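Local atomic coordinates of uncharacterized protein TP-0789 domain-containing protein (Nitrosomonas europaea ATCC 19718, PDB entry 3BUU), a protein that is of unknown function but belongs to the LolA superfamily, whose namesake LolA carries lipoproteins across the periplasm to the outer membrane. Residues Ile138-Val142 with Thr143-Val147; Ser11-Glu14 with Lys15-Ile19; Gly99-Ala102 with Asn103-Ala107; Arg20-Gln23 with Asp24-Val28; Arg213-Asp217 with Lys218-Lys222. All coordinates share one frame; numbering follows the deposited sequence.

Contact 1: Ile138-Val142 with Thr143-Val147; sequences IDRSV and TYQKV
Val142 turns CG1 anti to its carbonyl carbon (chi1 -57°), leaving CG2 between the backbone N and C and laying it over the next peptides, with Val142 CG2 3.3 Å from Tyr144 O. Gln145 bends at its second torsion (chi2 -51°), which folds the amide end back over the Asp139-Arg140 backbone; Gln145 CD lies 3.8 Å from Asp139 O and 4.0 Å from Arg140 CA. The Arg140 and Gln145 side chains pass at a slant, their flat ends nearly perpendicular. The segments form the hairpin loop between strands 128-137 and 146-152 and enter the second strand at Lys146; the loop includes a type I turn from Asp139 to Val142. That turn has a weak backbone bond from Val142 N to Asp139 O (3.3 Å). Firmer support comes from an Asx turn: Asp139 OD1 accepts Ser141 N at 3.1 Å (148° at the hydrogen) and Ser141 OG at 3.0 Å, both donors approaching from the same face of the carboxylate. Two donors on one oxygen fix the rotation of the carboxylate and would probably stabilise its negative charge, whereas Tyr144 O, buried beneath the valine methyl, has no polar partner.

Contact 2: Ser11-Glu14 with Lys15-Ile19; sequences SILE and KADEI
Ser11 to Ile19 lie on helix 9-20, the amphipathic N-terminal helix of this LolA-like fold, whose successive turns are joined here by i to i+4 hydrogen bonds. Four backbone bonds join the segments: Lys15 N to Ser11 O, Ala16 N to Ile12 O, Asp17 N to Leu13 O and Glu18 N to Glu14 O. Each is close to 2.9 Å between its N and O, so the helix is regular through this region. On the buried face, Ile12, Leu13 and Ala16 pack on strands 128-137 and 146-152. On another face, Lys15 runs back along the helix: with CG anti to the carbonyl carbon (chi1 -67°), its aliphatic part lies alongside the preceding turn, Lys15 CG 3.2 Å and CD 3.6 Å from Ser11 O, before the chain bends at its last torsion and carries NZ away. Lys15 CE then reaches 4.4 Å from Ser11 CB. Cut back to an alanine, the side chain would lose CG, CD and CE, which would probably leave Ser11 O less covered and Ser11 CB without its neighbour. Asp17 also leans back over the preceding turn, and its carboxylate is held by Thr112 OG1 at OD2 and by Phe111 N at OD1, which ties the helix to the loop following helix 103-107. Glu18 takes the less usual first torsion (chi1 80°), with CG between the backbone N and C; Glu18 CG lies 3.6 Å from Glu14 O.

Contact 3: Gly99-Ala102 with Asn103-Ala107; sequences GQVA and NGDIA
Asp105 swings its carboxylate back over Ala102: CG sits beside the backbone N (chi1 -63°), and OD2 accepts Ala102 N at 2.8 Å in a nearly straight bond (167° at the hydrogen). The N-H comes from well above the carboxylate plane, and Ala102 CB lies beside the same oxygen, 3.5 Å from Asp105 OD2. In return Asp105 N donates to Ala102 O at 2.9 Å, a bent bond that meets the carbonyl from above its plane. Side chain and backbone of one aspartate thus grip both polar atoms of one alanine, locking the passage from strand 101-102 into the short helix 103-107. Strand 101-102 pairs antiparallel with 96-98, and the helix leads on toward strand 115-125, deep within the LolA-like fold. Asp105 OD2 also forms a salt bridge with Lys172, and OD1 takes a hydrogen bond with Tyr144 OH. A leucine in its place would probably leave Ala102 N-H without its acceptor and the lysine charge without its mate. The apolar flank is carried by Val101, whose CG1, anti to the backbone N (chi1 -174°), is the branch that meets the helix. Val101 CG1 lies 3.8 Å from Asp105 CB and, for the modelled conformer of two, 3.7 Å from Ile106 CG1, the two branched chains crossing at about a right angle. Beyond them Asn103 O accepts both Ile106 N, at 3.1 Å, and Ala107 N, at 2.9 Å.

Contact 4: Arg20-Gln23 with Asp24-Val28; sequences RFPQ and DSFQV
Phe21 and Phe26 meet across the turn that leads from helix 9-20 into strand 26-36, where the N-terminal helix is joined to the strands of the LolA-like fold. This aromatic pair is the tight part. Phe26 CZ comes over one face of the Phe21 ring, 3.4 Å from Phe21 CD1; the ring centroids of Phe21 and Phe26 are 4.9 Å apart and their planes meet at 39°, an oblique pairing. Phe26 reaches this place with CG in the crowded position between its backbone N and carbonyl carbon (chi1 69°). Pro22 CD lies over the rim of one face of the Phe26 ring, 4.1 Å from Phe26 CD2, while Val28 CG1 lies in plane at the ring's edge. Arg20 CG lies over the far face of Phe21, and Phe21 CZ in turn sits over one face of the arginine's guanidinium, whose NH2 is hydrogen-bonded to Tyr207 OH. Met210 of strand 202-212 touches both Phe21 and Pro22. The other side of the turn is exposed and held by polar bonds. Gln23 centres an inverse gamma turn whose bond, Asp24 N to Pro22 O at 3.1 Å, is weak. The glutamine chain bends back, so that Gln23 NE2 donates to Phe21 O at 3.0 Å (160° at the hydrogen), with Asn110 OD1 as its second partner. Asp24 leads its carboxylate away from the turn, and Asp24 OD1 accepts Ser25 N at 2.8 Å on its anti side.

Contact 5: Arg213-Asp217 with Lys218-Lys222; sequences RDLPD and KIFTK
Pro216 O accepts Ile219 N at 3.0 Å in a nearly straight bond (165° at the hydrogen), and one residue on Asp217 O takes Phe220 N at 3.1 Å. Both bonds span three residues and come from above the carbonyl planes, as in the 3-10 turn that includes Lys218 and Ile219. Carbon atoms crowd the same proline oxygen: Ile219 CG1 lies 3.3 Å from Pro216 O, and Phe220 CD2 approaches it to 3.5 Å. The isoleucine puts CG1 between its backbone N and carbonyl carbon (chi1 73°), which sets that atom over the centre of the Phe220 ring. From there Ile219 CD1 continues to Leu215 CD2 at 3.9 Å, while the CG2 branch meets the proline ring, Ile219 CG2 being 4.1 Å from Pro216 CD. Leu215 CB in turn touches the ring tip, 4.0 Å from Phe220 CZ. Leu215 O and Asp217 O lie at the ring edge, near its plane. The ring continues onto Asn55 and Ile57 of strand 55-62, and Leu215 and Ile219 rest on Leu49 of strand 39-51, so the segment after strand 202-212 passes strand 26-36 and lies on strands 39-51 and 55-62. Phe220 then centres an inverse gamma turn, its bond from Thr221 N to Ile219 O weak. Asp217 and Lys218 do not join their charges; backbone bonds and apolar contacts, rather than a salt bridge, therefore shape this turn.

From the N terminus the five contacts follow in series, 2, 4, 3, 1 and 5; none nests in or crosses another. Contact 2 lies wholly within helix 9-20, and contact 4 turns the chain from that helix into strand 26-36. Contact 3 joins strand 101-102 to helix 103-107, and contact 1 closes the hairpin between strands 128-137 and 146-152. These two pack together, Thr143 OG1 lying 3.4 Å from Gly104 CA. Contact 5, after strand 202-212, returns to the start of strand 26-36: Gln27 OE1 and Arg213 NH1 are 2.8 Å apart, a probable hydrogen bond. Contact 5 is the remotest from contacts 1 and 2, its centre about 26 Å from each of theirs.

Contact 1: Ile138-Val142 with Thr143-Val147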
# COMPACT_ATOMS: atom_id res chain seq x y z
N ILE A 138 -14.96 -4.18 1.09
CA ILE A 138 -16.29 -3.70 1.40
C ILE A 138 -17.10 -3.48 0.10
O ILE A 138 -18.32 -3.75 0.06
CB ILE A 138 -16.23 -2.42 2.23
CG1 ILE A 138 -15.77 -2.76 3.67
CG2 ILE A 138 -17.56 -1.70 2.20
CD1 ILE A 138 -16.34 -1.90 4.80
N ASP A 139 -16.42 -3.01 -0.95
CA ASP A 139 -17.07 -2.79 -2.27
C ASP A 139 -16.04 -2.79 -3.41
O ASP A 139 -14.84 -2.96 -3.16
CB ASP A 139 -17.92 -1.51 -2.27
CG ASP A 139 -17.10 -0.30 -1.91
OD1 ASP A 139 -15.98 -0.21 -2.42
OD2 ASP A 139 -17.58 0.57 -1.15
N ARG A 140 -16.51 -2.61 -4.64
CA ARG A 140 -15.67 -2.78 -5.82
C ARG A 140 -14.71 -1.62 -6.06
O ARG A 140 -13.83 -1.71 -6.94
CB ARG A 140 -16.57 -3.00 -7.03
CG ARG A 140 -17.39 -4.28 -6.93
CD ARG A 140 -18.48 -4.30 -8.01
NE ARG A 140 -19.26 -3.07 -7.99
CZ ARG A 140 -19.91 -2.54 -9.03
NH1 ARG A 140 -19.87 -3.13 -10.21
NH2 ARG A 140 -20.59 -1.41 -8.88
N SER A 141 -14.78 -0.58 -5.24
CA SER A 141 -13.80 0.51 -5.40
C SER A 141 -12.61 0.43 -4.48
O SER A 141 -11.73 1.27 -4.62
CB SER A 141 -14.41 1.89 -5.25
OG SER A 141 -14.91 2.09 -3.94
N VAL A 142 -12.56 -0.55 -3.58
CA VAL A 142 -11.37 -0.72 -2.77
C VAL A 142 -10.33 -1.42 -3.62
O VAL A 142 -10.56 -1.80 -4.80
CB VAL A 142 -11.60 -1.38 -1.36
CG1 VAL A 142 -12.60 -0.58 -0.55
CG2 VAL A 142 -11.98 -2.84 -1.51
N THR A 143 -9.12 -1.55 -3.11
CA THR A 143 -8.02 -2.00 -3.94
C THR A 143 -8.19 -3.45 -4.41
O THR A 143 -7.86 -3.76 -5.56
CB THR A 143 -6.68 -1.75 -3.26
OG1 THR A 143 -6.63 -0.40 -2.77
CG2 THR A 143 -5.48 -1.96 -4.19
N TYR A 144 -8.66 -4.32 -3.50
CA TYR A 144 -8.85 -5.75 -3.78
C TYR A 144 -10.16 -6.24 -3.32
O TYR A 144 -10.70 -5.72 -2.33
CB TYR A 144 -7.76 -6.62 -3.07
CG TYR A 144 -6.40 -6.13 -3.37
CD1 TYR A 144 -5.76 -6.46 -4.56
CD2 TYR A 144 -5.73 -5.30 -2.46
CE1 TYR A 144 -4.49 -5.97 -4.85
CE2 TYR A 144 -4.45 -4.80 -2.74
CZ TYR A 144 -3.85 -5.15 -3.95
OH TYR A 144 -2.61 -4.67 -4.29
N GLN A 145 -10.66 -7.29 -3.96
CA GLN A 145 -11.86 -7.91 -3.45
C GLN A 145 -11.61 -8.83 -2.27
O GLN A 145 -12.49 -9.01 -1.42
CB GLN A 145 -12.67 -8.52 -4.58
CG GLN A 145 -13.21 -7.39 -5.49
CD GLN A 145 -13.95 -6.27 -4.72
OE1 GLN A 145 -13.40 -5.17 -4.47
NE2 GLN A 145 -15.17 -6.57 -4.31
N LYS A 146 -10.45 -9.44 -2.21
CA LYS A 146 -10.11 -10.36 -1.16
C LYS A 146 -8.62 -10.34 -0.92
O LYS A 146 -7.84 -10.40 -1.88
CB LYS A 146 -10.58 -11.81 -1.52
CG LYS A 146 -10.04 -12.91 -0.66
CD LYS A 146 -10.50 -14.28 -1.23
CE LYS A 146 -9.73 -15.41 -0.63
NZ LYS A 146 -10.33 -16.70 -1.09
N VAL A 147 -8.23 -10.30 0.35
CA VAL A 147 -6.83 -10.42 0.76
C VAL A 147 -6.78 -11.46 1.88
O VAL A 147 -7.63 -11.41 2.78
CB VAL A 147 -6.28 -9.06 1.27
CG1 VAL A 147 -4.80 -9.17 1.66
CG2 VAL A 147 -6.43 -8.00 0.18

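Contact 2: Ser11-Glu14 with Lys15-Ile19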
# COMPACT_ATOMS: atom_id res chain seq x y z
N SER A 11 -9.60 -6.49 16.02
CA SER A 11 -8.47 -5.99 16.80
C SER A 11 -7.14 -6.45 16.26
O SER A 11 -6.18 -5.70 16.30
CB SER A 11 -8.63 -6.26 18.30
OG SER A 11 -8.43 -7.61 18.61
N ILE A 12 -7.08 -7.67 15.73
CA ILE A 12 -5.87 -8.18 15.11
C ILE A 12 -5.50 -7.28 13.92
O ILE A 12 -4.36 -6.87 13.76
CB ILE A 12 -6.03 -9.64 14.66
CG1 ILE A 12 -6.23 -10.57 15.87
CG2 ILE A 12 -4.81 -10.10 13.88
CD1 ILE A 12 -6.74 -11.94 15.44
N LEU A 13 -6.49 -6.99 13.08
CA LEU A 13 -6.23 -6.16 11.91
C LEU A 13 -5.79 -4.76 12.32
O LEU A 13 -4.89 -4.19 11.71
CB LEU A 13 -7.47 -6.09 11.02
CG LEU A 13 -7.21 -5.43 9.68
CD1 LEU A 13 -6.18 -6.15 8.86
CD2 LEU A 13 -8.58 -5.29 8.94
N GLU A 14 -6.44 -4.20 13.34
CA GLU A 14 -6.06 -2.88 13.85
C GLU A 14 -4.62 -2.85 14.32
O GLU A 14 -3.86 -1.91 14.05
CB GLU A 14 -6.96 -2.49 15.04
CG GLU A 14 -8.31 -1.92 14.63
CD GLU A 14 -9.37 -1.91 15.72
OE1 GLU A 14 -9.21 -2.54 16.79
OE2 GLU A 14 -10.41 -1.26 15.48
N LYS A 15 -4.24 -3.90 15.04
CA LYS A 15 -2.89 -3.99 15.58
C LYS A 15 -1.87 -4.13 14.48
O LYS A 15 -0.80 -3.50 14.53
CB LYS A 15 -2.76 -5.09 16.63
CG LYS A 15 -3.55 -4.76 17.88
CD LYS A 15 -3.70 -5.87 18.88
CE LYS A 15 -4.63 -5.42 20.01
NZ LYS A 15 -4.08 -4.24 20.73
N ALA A 16 -2.17 -4.93 13.47
CA ALA A 16 -1.26 -5.06 12.33
C ALA A 16 -1.15 -3.72 11.56
O ALA A 16 -0.04 -3.29 11.18
CB ALA A 16 -1.72 -6.20 11.43
N ASP A 17 -2.29 -3.05 11.34
CA ASP A 17 -2.26 -1.73 10.70
C ASP A 17 -1.40 -0.73 11.46
O ASP A 17 -0.67 0.05 10.85
CB ASP A 17 -3.65 -1.11 10.62
CG ASP A 17 -4.54 -1.57 9.47
OD1 ASP A 17 -4.06 -2.13 8.47
OD2 ASP A 17 -5.77 -1.28 9.60
N GLU A 18 -1.53 -0.73 12.80
CA GLU A 18 -0.79 0.24 13.59
C GLU A 18 0.71 -0.06 13.67
O GLU A 18 1.48 0.85 13.93
CB GLU A 18 -1.42 0.42 14.94
CG GLU A 18 -1.10 -0.60 15.90
CD GLU A 18 -1.86 -0.42 17.22
OE1 GLU A 18 -2.69 0.52 17.33
OE2 GLU A 18 -1.64 -1.20 18.14
N ILE A 19 1.10 -1.31 13.40
CA ILE A 19 2.50 -1.64 13.24
C ILE A 19 3.03 -1.16 11.88
O ILE A 19 4.14 -0.64 11.80
CB ILE A 19 2.72 -3.12 13.51
CG1 ILE A 19 2.59 -3.37 15.01
CG2 ILE A 19 4.05 -3.60 12.93
CD1 ILE A 19 2.41 -4.83 15.35

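Contact 3: Gly99-Ala102 with Asn103-Ala107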
# COMPACT_ATOMS: atom_id res chain seq x y z
N GLY A 99 5.00 -2.03 -11.87
CA GLY A 99 5.35 -3.37 -11.47
C GLY A 99 4.17 -4.09 -10.84
O GLY A 99 3.09 -4.08 -11.40
N GLN A 100 4.42 -4.70 -9.69
CA GLN A 100 3.42 -5.46 -8.98
C GLN A 100 2.68 -4.62 -7.94
O GLN A 100 2.05 -5.18 -7.06
CB GLN A 100 4.08 -6.67 -8.31
CG GLN A 100 4.59 -7.65 -9.32
CD GLN A 100 3.45 -8.21 -10.13
OE1 GLN A 100 2.53 -8.79 -9.58
NE2 GLN A 100 3.51 -8.06 -11.46
N VAL A 101 2.76 -3.29 -8.05
CA VAL A 101 2.19 -2.37 -7.08
C VAL A 101 0.95 -1.73 -7.64
O VAL A 101 0.99 -1.16 -8.75
CB VAL A 101 3.23 -1.33 -6.68
CG1 VAL A 101 2.69 -0.45 -5.54
CG2 VAL A 101 4.55 -2.02 -6.24
N ALA A 102 -0.17 -1.81 -6.92
CA ALA A 102 -1.43 -1.15 -7.29
C ALA A 102 -1.41 0.27 -6.71
O ALA A 102 -0.76 0.55 -5.71
CB ALA A 102 -2.58 -1.91 -6.72
N ASN A 103 -2.21 1.16 -7.29
CA ASN A 103 -2.34 2.51 -6.74
C ASN A 103 -2.66 2.50 -5.25
O ASN A 103 -2.06 3.24 -4.47
CB ASN A 103 -3.42 3.26 -7.50
CG ASN A 103 -2.99 3.65 -8.91
OD1 ASN A 103 -1.82 3.91 -9.15
ND2 ASN A 103 -3.96 3.71 -9.81
N GLY A 104 -3.60 1.65 -4.83
CA GLY A 104 -3.99 1.63 -3.43
C GLY A 104 -2.89 1.12 -2.52
O GLY A 104 -2.91 1.48 -1.33
N ASP A 105 -1.94 0.34 -3.03
CA ASP A 105 -0.88 -0.11 -2.19
C ASP A 105 -0.02 1.03 -1.69
O ASP A 105 0.60 0.93 -0.64
CB ASP A 105 0.02 -1.11 -2.94
CG ASP A 105 -0.65 -2.39 -3.35
OD1 ASP A 105 -1.61 -2.80 -2.69
OD2 ASP A 105 -0.17 -2.99 -4.36
N ILE A 106 0.05 2.13 -2.43
CA ILE A 106 0.82 3.29 -1.97
C ILE A 106 -0.06 4.38 -1.42
O ILE A 106 0.32 5.06 -0.45
CB ILE A 106 1.70 3.81 -3.12
CG1 ILE A 106 2.56 2.66 -3.62
CG2 ILE A 106 2.52 5.03 -2.69
CD1 ILE A 106 3.46 2.00 -2.58
N ALA A 107 -1.25 4.54 -1.99
CA ALA A 107 -2.07 5.67 -1.62
C ALA A 107 -2.87 5.46 -0.34
O ALA A 107 -3.21 6.43 0.31
CB ALA A 107 -3.02 6.00 -2.77

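Contact 4: Arg20-Gln23 with Asp24-Val28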
# COMPACT_ATOMS: atom_id res chain seq x y z
N ARG A 20 2.25 -1.38 10.83
CA ARG A 20 2.68 -0.97 9.52
C ARG A 20 2.91 0.55 9.46
O ARG A 20 3.96 0.99 8.98
CB ARG A 20 1.62 -1.41 8.53
CG ARG A 20 1.78 -0.92 7.06
CD ARG A 20 2.87 -1.62 6.27
NE ARG A 20 2.63 -1.28 4.85
CZ ARG A 20 3.43 -0.58 4.02
NH1 ARG A 20 4.62 -0.06 4.43
NH2 ARG A 20 2.99 -0.37 2.78
N PHE A 21 1.92 1.32 9.90
CA PHE A 21 2.03 2.79 9.78
C PHE A 21 1.45 3.46 11.00
O PHE A 21 0.52 2.97 11.63
CB PHE A 21 1.23 3.33 8.59
CG PHE A 21 1.81 3.09 7.24
CD1 PHE A 21 3.14 3.37 6.95
CD2 PHE A 21 1.00 2.68 6.20
CE1 PHE A 21 3.65 3.23 5.65
CE2 PHE A 21 1.52 2.55 4.90
CZ PHE A 21 2.84 2.83 4.64
N PRO A 22 1.97 4.67 11.32
CA PRO A 22 1.32 5.48 12.31
C PRO A 22 -0.13 5.71 11.95
O PRO A 22 -0.46 5.88 10.76
CB PRO A 22 2.07 6.79 12.23
CG PRO A 22 3.30 6.53 11.55
CD PRO A 22 3.13 5.34 10.69
N GLN A 23 -1.00 5.72 12.96
CA GLN A 23 -2.42 6.02 12.75
C GLN A 23 -2.59 7.51 12.93
O GLN A 23 -3.18 8.00 13.90
CB GLN A 23 -3.30 5.19 13.70
CG GLN A 23 -3.04 3.68 13.50
CD GLN A 23 -3.41 3.21 12.11
OE1 GLN A 23 -4.59 3.26 11.76
NE2 GLN A 23 -2.42 2.85 11.29
N ASP A 24 -2.00 8.24 11.99
CA ASP A 24 -1.81 9.66 12.08
C ASP A 24 -1.40 10.15 10.71
O ASP A 24 -1.08 9.33 9.84
CB ASP A 24 -0.72 9.95 13.13
CG ASP A 24 -0.83 11.29 13.77
OD1 ASP A 24 -1.62 12.15 13.30
OD2 ASP A 24 -0.12 11.47 14.76
N SER A 25 -1.34 11.46 10.55
CA SER A 25 -0.86 12.07 9.32
C SER A 25 0.67 12.03 9.22
O SER A 25 1.38 12.43 10.15
CB SER A 25 -1.33 13.53 9.30
OG SER A 25 -2.74 13.59 9.20
N PHE A 26 1.19 11.56 8.08
CA PHE A 26 2.62 11.42 7.96
C PHE A 26 3.06 11.55 6.51
O PHE A 26 2.26 11.49 5.58
CB PHE A 26 3.11 10.08 8.59
CG PHE A 26 2.70 8.84 7.84
CD1 PHE A 26 3.50 8.34 6.81
CD2 PHE A 26 1.54 8.14 8.17
CE1 PHE A 26 3.13 7.19 6.11
CE2 PHE A 26 1.19 7.00 7.44
CZ PHE A 26 1.98 6.53 6.46
N GLN A 27 4.37 11.73 6.36
CA GLN A 27 5.07 11.74 5.10
C GLN A 27 6.01 10.54 5.08
O GLN A 27 6.60 10.17 6.11
CB GLN A 27 5.85 13.06 5.01
CG GLN A 27 6.53 13.18 3.69
CD GLN A 27 7.38 14.43 3.61
OE1 GLN A 27 6.87 15.54 3.65
NE2 GLN A 27 8.69 14.24 3.52
N VAL A 28 6.20 9.95 3.90
CA VAL A 28 7.21 8.92 3.73
C VAL A 28 7.70 8.89 2.30
O VAL A 28 6.95 9.26 1.39
CB VAL A 28 6.66 7.54 4.19
CG1 VAL A 28 5.57 7.03 3.27
CG2 VAL A 28 7.78 6.51 4.34

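Contact 5: Arg213-Asp217 with Lys218-Lys222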
# COMPACT_ATOMS: atom_id res chain seq x y z
N ARG A 213 3.48 14.56 10.09
CA ARG A 213 3.36 15.85 9.42
C ARG A 213 1.92 16.26 9.50
O ARG A 213 1.06 15.43 9.26
CB ARG A 213 3.76 15.71 7.92
CG ARG A 213 3.75 17.03 7.22
CD ARG A 213 4.49 17.11 5.93
NE ARG A 213 4.23 18.42 5.33
CZ ARG A 213 4.66 18.79 4.13
NH1 ARG A 213 5.41 17.96 3.42
NH2 ARG A 213 4.33 19.98 3.64
N ASP A 214 1.65 17.53 9.76
CA ASP A 214 0.30 18.05 9.71
C ASP A 214 -0.14 18.20 8.25
O ASP A 214 0.55 18.84 7.44
CB ASP A 214 0.25 19.39 10.44
CG ASP A 214 -1.15 19.89 10.64
OD1 ASP A 214 -2.12 19.12 10.57
OD2 ASP A 214 -1.27 21.07 10.97
N LEU A 215 -1.27 17.60 7.90
CA LEU A 215 -1.74 17.61 6.53
C LEU A 215 -3.14 18.21 6.51
O LEU A 215 -4.14 17.50 6.67
CB LEU A 215 -1.74 16.20 5.93
CG LEU A 215 -0.34 15.54 5.89
CD1 LEU A 215 -0.50 14.08 5.44
CD2 LEU A 215 0.59 16.27 4.97
N PRO A 216 -3.22 19.53 6.34
CA PRO A 216 -4.53 20.17 6.35
C PRO A 216 -5.42 19.66 5.27
O PRO A 216 -4.99 19.38 4.13
CB PRO A 216 -4.19 21.66 6.13
CG PRO A 216 -2.80 21.81 6.52
CD PRO A 216 -2.13 20.50 6.11
N ASP A 217 -6.70 19.59 5.56
CA ASP A 217 -7.68 19.19 4.55
C ASP A 217 -7.52 20.00 3.25
O ASP A 217 -7.72 19.50 2.16
CB ASP A 217 -9.11 19.35 5.12
CG ASP A 217 -10.14 18.77 4.20
OD1 ASP A 217 -10.24 17.53 4.08
OD2 ASP A 217 -10.89 19.57 3.62
N LYS A 218 -7.18 21.28 3.40
CA LYS A 218 -7.10 22.17 2.29
C LYS A 218 -5.95 21.92 1.31
O LYS A 218 -5.93 22.48 0.26
CB LYS A 218 -7.05 23.62 2.82
CG LYS A 218 -8.37 24.12 3.40
CD LYS A 218 -8.28 25.50 4.15
CE LYS A 218 -9.57 25.90 4.85
NZ LYS A 218 -10.72 25.72 3.91
N ILE A 219 -5.00 21.05 1.62
CA ILE A 219 -4.00 20.67 0.60
C ILE A 219 -4.52 19.62 -0.37
O ILE A 219 -3.92 19.40 -1.43
CB ILE A 219 -2.60 20.20 1.16
CG1 ILE A 219 -2.66 18.80 1.81
CG2 ILE A 219 -2.03 21.27 2.07
CD1 ILE A 219 -1.25 18.28 2.18
N PHE A 220 -5.63 18.96 -0.04
CA PHE A 220 -6.08 17.82 -0.85
C PHE A 220 -7.01 18.32 -1.92
O PHE A 220 -8.21 18.02 -1.93
CB PHE A 220 -6.66 16.77 0.07
CG PHE A 220 -5.63 16.17 0.97
CD1 PHE A 220 -4.66 15.31 0.44
CD2 PHE A 220 -5.58 16.50 2.31
CE1 PHE A 220 -3.68 14.77 1.28
CE2 PHE A 220 -4.62 15.98 3.14
CZ PHE A 220 -3.66 15.11 2.63
N THR A 221 -6.44 19.11 -2.85
CA THR A 221 -7.21 19.74 -3.95
C THR A 221 -6.38 19.75 -5.23
O THR A 221 -5.16 19.69 -5.21
CB THR A 221 -7.54 21.19 -3.64
OG1 THR A 221 -6.34 21.97 -3.73
CG2 THR A 221 -8.24 21.36 -2.30
N LYS A 222 -7.09 19.86 -6.35
CA LYS A 222 -6.45 20.00 -7.64
C LYS A 222 -5.59 21.24 -7.74
O LYS A 222 -4.51 21.20 -8.30
CB LYS A 222 -7.51 19.99 -8.74
CG LYS A 222 -8.36 18.74 -8.77
CD LYS A 222 -9.38 18.85 -9.90
CE LYS A 222 -10.35 17.68 -9.89
NZ LYS A 222 -11.29 17.76 -11.05